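Local coordinates for hypothetical UPF0271 protein TTHB195 (PDB 2DFA), which probably cleaves 5-oxoproline to L-glutamate at the expense of ATP, acting as subunit A of a three-component 5-oxoprolinase, at residues K2-A7 with V28-L33; G36-S41 with G60-F65. All blocks are in the same frame, centred on the assembly; numbering follows the deposited sequence. Where two conformers were deposited one is given.

Overall arrangement
Strand 2-9 starts the chain. A short excursion through helix 21-24 returns it as strand 30-34, and interaction 1 closes that loop by laying strand 30-34 parallel to strand 2-9: a beta-alpha-beta unit in the parallel sheet. The chain then runs through the loop 36-41 into helix 42-54 and comes back as strand 58-62; interaction 2 closes this second loop. The two loops follow in series and neither nests nor crosses; the centres of the two contacts lie about 17 Å apart. Strands 30-34 and 58-62 are neighbours in the sheet, with A31 O and L33 O probably bonding G60 N and H62 N. Together they tie three consecutive strands and a connecting loop.

Interaction 1 of 2, residues K2-A7 with V28-L33; sequences KVDLNA and VSSANL
The carboxylate of D4 meets the S29 hydroxyl over one face: S29 OG stands above the plane, 76° out of it, and donates to D4 OD2 at 2.7 Å. S30 OG reaches the same oxygen on its syn side, nearer the plane, though S30 has two conformers and this bond is less certain. With D4 CG anti to the backbone N (chi1 172°), CG itself comes 3.2 Å from S29 OG. That hydroxyl is used twice, accepting L5 N at 3.0 Å.

The amides of N6 and N32 are turned 62° to each other. N32 ND2 gives a nearly straight bond to N6 OD1, 2.9 Å long, with the acceptor in the N32 amide plane; ND2 also bonds D8 OD1. T219 OG1 bonds D4 OD1 and N6 ND2, K109 NZ shares N6 OD1, and H107 NE2 takes N32 OD1. An alanine in place of D4 would probably leave the serine hydroxyls and T219 without their carboxylate partner and S29 OG freer to turn.

Along the backbone, L5 O accepts both S29 N and S30 N, and A7 O accepts N32 N at 3.0 Å. A7 CB packs on V28 CG1, 3.8 Å away. This is the parallel strand pair of the beta-alpha-beta unit strand 2-9, helix 21-24, strand 30-34, buried between strands 219-222 and 58-62, with helix 229-241 over V3 and L5.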
loop_
_atom_site.group_PDB
_atom_site.type_symbol
_atom_site.label_atom_id
_atom_site.label_comp_id
_atom_site.label_asym_id
_atom_site.label_seq_id
_atom_site.Cartn_x
_atom_site.Cartn_y
_atom_site.Cartn_z
ATOM N N LYS A 2 -38.477 17.251 9.211
ATOM C CA LYS A 2 -37.173 17.266 8.551
ATOM C C LYS A 2 -36.451 15.921 8.585
ATOM O O LYS A 2 -36.720 15.072 9.432
ATOM C CB LYS A 2 -36.281 18.336 9.187
ATOM C CG LYS A 2 -35.736 17.968 10.555
ATOM C CD LYS A 2 -35.060 19.160 11.214
ATOM C CE LYS A 2 -34.223 18.741 12.418
ATOM N NZ LYS A 2 -32.982 18.011 12.010
ATOM N N VAL A 3 -35.529 15.737 7.649
ATOM C CA VAL A 3 -34.759 14.505 7.575
ATOM C C VAL A 3 -33.437 14.774 6.877
ATOM O O VAL A 3 -33.323 15.691 6.060
ATOM C CB VAL A 3 -35.527 13.403 6.800
ATOM C CG1 VAL A 3 -35.656 13.781 5.341
ATOM C CG2 VAL A 3 -34.811 12.060 6.942
ATOM N N ASP A 4 -32.433 13.973 7.203
ATOM C CA ASP A 4 -31.130 14.130 6.588
ATOM C C ASP A 4 -30.953 13.105 5.472
ATOM O O ASP A 4 -31.367 11.953 5.598
ATOM C CB ASP A 4 -30.027 13.962 7.640
ATOM C CG ASP A 4 -28.634 13.927 7.030
ATOM O OD1 ASP A 4 -28.198 12.840 6.587
ATOM O OD2 ASP A 4 -27.981 14.987 6.979
ATOM N N LEU A 5 -30.364 13.548 4.371
ATOM C CA LEU A 5 -30.085 12.686 3.233
ATOM C C LEU A 5 -28.570 12.558 3.187
ATOM O O LEU A 5 -27.869 13.561 3.048
ATOM C CB LEU A 5 -30.591 13.327 1.937
ATOM C CG LEU A 5 -31.869 12.752 1.319
ATOM C CD1 LEU A 5 -31.573 11.385 0.720
ATOM C CD2 LEU A 5 -32.957 12.657 2.372
ATOM N N ASN A 6 -28.059 11.335 3.310
ATOM C CA ASN A 6 -26.617 11.137 3.288
ATOM C C ASN A 6 -26.163 10.207 2.169
ATOM O O ASN A 6 -26.902 9.326 1.725
ATOM C CB ASN A 6 -26.132 10.601 4.643
ATOM C CG ASN A 6 -26.235 9.088 4.754
ATOM O OD1 ASN A 6 -25.415 8.355 4.196
ATOM N ND2 ASN A 6 -27.248 8.615 5.472
ATOM N N ALA A 7 -24.941 10.426 1.703
ATOM C CA ALA A 7 -24.369 9.605 0.647
ATOM C C ALA A 7 -22.863 9.530 0.852
ATOM O O ALA A 7 -22.254 10.445 1.415
ATOM C CB ALA A 7 -24.680 10.209 -0.714
ATOM N N VAL A 28 -27.653 16.052 -1.411
ATOM C CA VAL A 28 -27.664 15.553 -0.036
ATOM C C VAL A 28 -27.367 16.615 1.008
ATOM O O VAL A 28 -26.853 17.684 0.684
ATOM C CB VAL A 28 -26.646 14.398 0.128
ATOM C CG1 VAL A 28 -26.954 13.290 -0.866
ATOM C CG2 VAL A 28 -25.235 14.910 -0.088
ATOM N N SER A 29 -27.695 16.323 2.263
ATOM C CA SER A 29 -27.420 17.263 3.340
ATOM C C SER A 29 -26.172 16.852 4.121
ATOM O O SER A 29 -25.566 17.678 4.788
ATOM C CB SER A 29 -28.624 17.397 4.286
ATOM O OG SER A 29 -29.029 16.146 4.813
ATOM N N SER A 30 -25.790 15.577 4.036
ATOM C CA SER A 30 -24.590 15.094 4.723
ATOM C C SER A 30 -23.855 14.101 3.825
ATOM O O SER A 30 -24.466 13.434 2.993
ATOM C CB SER A 30 -24.931 14.416 6.064
ATOM O OG SER A 30 -25.386 15.344 7.036
ATOM N N ALA A 31 -22.539 14.021 3.988
ATOM C CA ALA A 31 -21.735 13.102 3.190
ATOM C C ALA A 31 -20.790 12.330 4.108
ATOM O O ALA A 31 -20.344 12.850 5.131
ATOM C CB ALA A 31 -20.940 13.872 2.152
ATOM N N ASN A 32 -20.508 11.085 3.741
ATOM C CA ASN A 32 -19.608 10.236 4.512
ATOM C C ASN A 32 -18.348 10.140 3.659
ATOM O O ASN A 32 -18.343 9.478 2.625
ATOM C CB ASN A 32 -20.225 8.849 4.697
ATOM C CG ASN A 32 -21.722 8.907 4.970
ATOM O OD1 ASN A 32 -22.169 9.522 5.940
ATOM N ND2 ASN A 32 -22.503 8.269 4.106
ATOM N N LEU A 33 -17.290 10.820 4.082
ATOM C CA LEU A 33 -16.043 10.832 3.330
ATOM C C LEU A 33 -15.050 9.742 3.707
ATOM O O LEU A 33 -14.790 9.506 4.889
ATOM C CB LEU A 33 -15.368 12.200 3.468
ATOM C CG LEU A 33 -15.804 13.267 2.454
ATOM C CD1 LEU A 33 -17.323 13.367 2.401
ATOM C CD2 LEU A 33 -15.186 14.593 2.832
#

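Interaction 2 of 2, residues G36-S41 with G60-F65; sequences GFHGGS and GAHPGF
H38 reaches from its loop to H62 and G64, its imidazole set against the backbone of both. CB lies 4.1 Å from F65 O. CG sits between the backbone N and the carbonyl carbon (chi1 68°), and beyond it ND1 passes 3.9 Å from G64 CA. The absence of a side chain at G64 matters here, since a CB would fall about 2.7 Å from H38 ND1, a clash. Next round the ring, CE1 meets H62 O at 3.2 Å, with the oxygen at the ring edge and near its plane. H62 O is buried with no hydrogen-bonding partner in the model; CE1 at the ring edge is what meets it across the contact. At the tip, NE2 comes 4.2 Å from H62 CD2, while its hydrogen bond goes to E11.

The two imidazoles form an offset edge-to-face pair, the edge of H38 toward the face of H62, with planes at 86° and centroids 5.8 Å apart. H111 stacks on H38 and also meets H62, whose ND1 bonds K109 O. With D8, H62 and H111 could form a metal site, empty in this model; this is inferred from geometry alone.

F37, one residue earlier, adds a second touch. Its CB rests 3.5 Å from F65 O, and its ring atom CD2 lies 3.6 Å from G64 O, which accepts a hydrogen bond from Q90. The contact thus joins the loop after strand 30-34 to strand 58-62 and the turn that follows it. Helix 80-100 borders F37, P42 of a neighbouring subunit packs against the F37 side chain, and F65 points away from the loop and packs on helix 112-120.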
loop_
_atom_site.group_PDB
_atom_site.type_symbol
_atom_site.label_atom_id
_atom_site.label_comp_id
_atom_site.label_asym_id
_atom_site.label_seq_id
_atom_site.Cartn_x
_atom_site.Cartn_y
_atom_site.Cartn_z
ATOM N N GLY A 36 -8.859 7.288 3.377
ATOM C CA GLY A 36 -7.583 6.757 2.921
ATOM C C GLY A 36 -7.321 5.265 3.044
ATOM O O GLY A 36 -6.278 4.791 2.588
ATOM N N PHE A 37 -8.245 4.519 3.639
ATOM C CA PHE A 37 -8.054 3.072 3.799
ATOM C C PHE A 37 -8.695 2.235 2.692
ATOM O O PHE A 37 -8.055 1.333 2.143
ATOM C CB PHE A 37 -8.593 2.614 5.161
ATOM C CG PHE A 37 -7.623 2.802 6.300
ATOM C CD1 PHE A 37 -6.865 3.963 6.410
ATOM C CD2 PHE A 37 -7.490 1.818 7.281
ATOM C CE1 PHE A 37 -5.982 4.147 7.483
ATOM C CE2 PHE A 37 -6.611 1.987 8.362
ATOM C CZ PHE A 37 -5.859 3.147 8.462
ATOM N N HIS A 38 -9.959 2.513 2.382
ATOM C CA HIS A 38 -10.605 1.770 1.320
ATOM C C HIS A 38 -10.808 2.668 0.112
ATOM O O HIS A 38 -11.285 2.247 -0.934
ATOM C CB HIS A 38 -11.956 1.275 1.836
ATOM C CG HIS A 38 -12.875 2.448 2.056
ATOM N ND1 HIS A 38 -12.907 3.164 3.207
ATOM C CD2 HIS A 38 -13.823 2.982 1.175
ATOM C CE1 HIS A 38 -13.852 4.106 3.023
ATOM N NE2 HIS A 38 -14.417 4.021 1.816
ATOM N N GLY A 39 -10.383 3.915 0.272
ATOM C CA GLY A 39 -10.463 4.900 -0.788
ATOM C C GLY A 39 -10.160 6.262 -0.193
ATOM O O GLY A 39 -9.888 6.369 1.004
ATOM N N GLY A 40 -10.198 7.301 -1.023
ATOM C CA GLY A 40 -9.930 8.643 -0.536
ATOM C C GLY A 40 -8.479 9.001 -0.228
ATOM O O GLY A 40 -8.099 9.100 0.941
ATOM N N SER A 41 -7.659 9.190 -1.259
ATOM C CA SER A 41 -6.264 9.589 -1.050
ATOM C C SER A 41 -6.304 11.023 -0.502
ATOM O O SER A 41 -7.311 11.717 -0.659
ATOM C CB SER A 41 -5.496 9.543 -2.370
ATOM O OG SER A 41 -6.130 10.355 -3.341
ATOM N N GLY A 60 -18.967 13.901 7.416
ATOM C CA GLY A 60 -18.735 12.933 8.472
ATOM C C GLY A 60 -17.674 11.958 7.984
ATOM O O GLY A 60 -17.402 11.893 6.784
ATOM N N ALA A 61 -17.078 11.202 8.903
ATOM C CA ALA A 61 -16.044 10.232 8.538
ATOM C C ALA A 61 -16.657 8.898 8.135
ATOM O O ALA A 61 -17.635 8.441 8.727
ATOM C CB ALA A 61 -15.071 10.032 9.703
ATOM N N HIS A 62 -16.062 8.274 7.124
ATOM C CA HIS A 62 -16.520 6.996 6.604
ATOM C C HIS A 62 -15.333 6.020 6.709
ATOM O O HIS A 62 -14.784 5.588 5.704
ATOM C CB HIS A 62 -16.942 7.190 5.141
ATOM C CG HIS A 62 -17.845 6.122 4.607
ATOM N ND1 HIS A 62 -18.781 5.475 5.383
ATOM C CD2 HIS A 62 -18.015 5.652 3.347
ATOM C CE1 HIS A 62 -19.491 4.656 4.627
ATOM N NE2 HIS A 62 -19.046 4.747 3.388
ATOM N N PRO A 63 -14.924 5.673 7.943
ATOM C CA PRO A 63 -13.797 4.751 8.136
ATOM C C PRO A 63 -14.057 3.322 7.669
ATOM O O PRO A 63 -15.177 2.814 7.757
ATOM C CB PRO A 63 -13.532 4.845 9.636
ATOM C CG PRO A 63 -14.918 5.067 10.201
ATOM C CD PRO A 63 -15.474 6.114 9.241
ATOM N N GLY A 64 -13.011 2.677 7.160
ATOM C CA GLY A 64 -13.154 1.314 6.687
ATOM C C GLY A 64 -11.949 0.440 6.990
ATOM O O GLY A 64 -10.981 0.883 7.615
ATOM N N PHE A 65 -12.023 -0.815 6.559
ATOM C CA PHE A 65 -10.931 -1.765 6.744
ATOM C C PHE A 65 -9.738 -1.350 5.884
ATOM O O PHE A 65 -9.894 -0.660 4.868
ATOM C CB PHE A 65 -11.352 -3.174 6.298
ATOM C CG PHE A 65 -12.170 -3.934 7.308
ATOM C CD1 PHE A 65 -11.790 -3.983 8.646
ATOM C CD2 PHE A 65 -13.284 -4.668 6.903
ATOM C CE1 PHE A 65 -12.507 -4.757 9.564
ATOM C CE2 PHE A 65 -14.005 -5.443 7.809
ATOM C CZ PHE A 65 -13.617 -5.489 9.143
#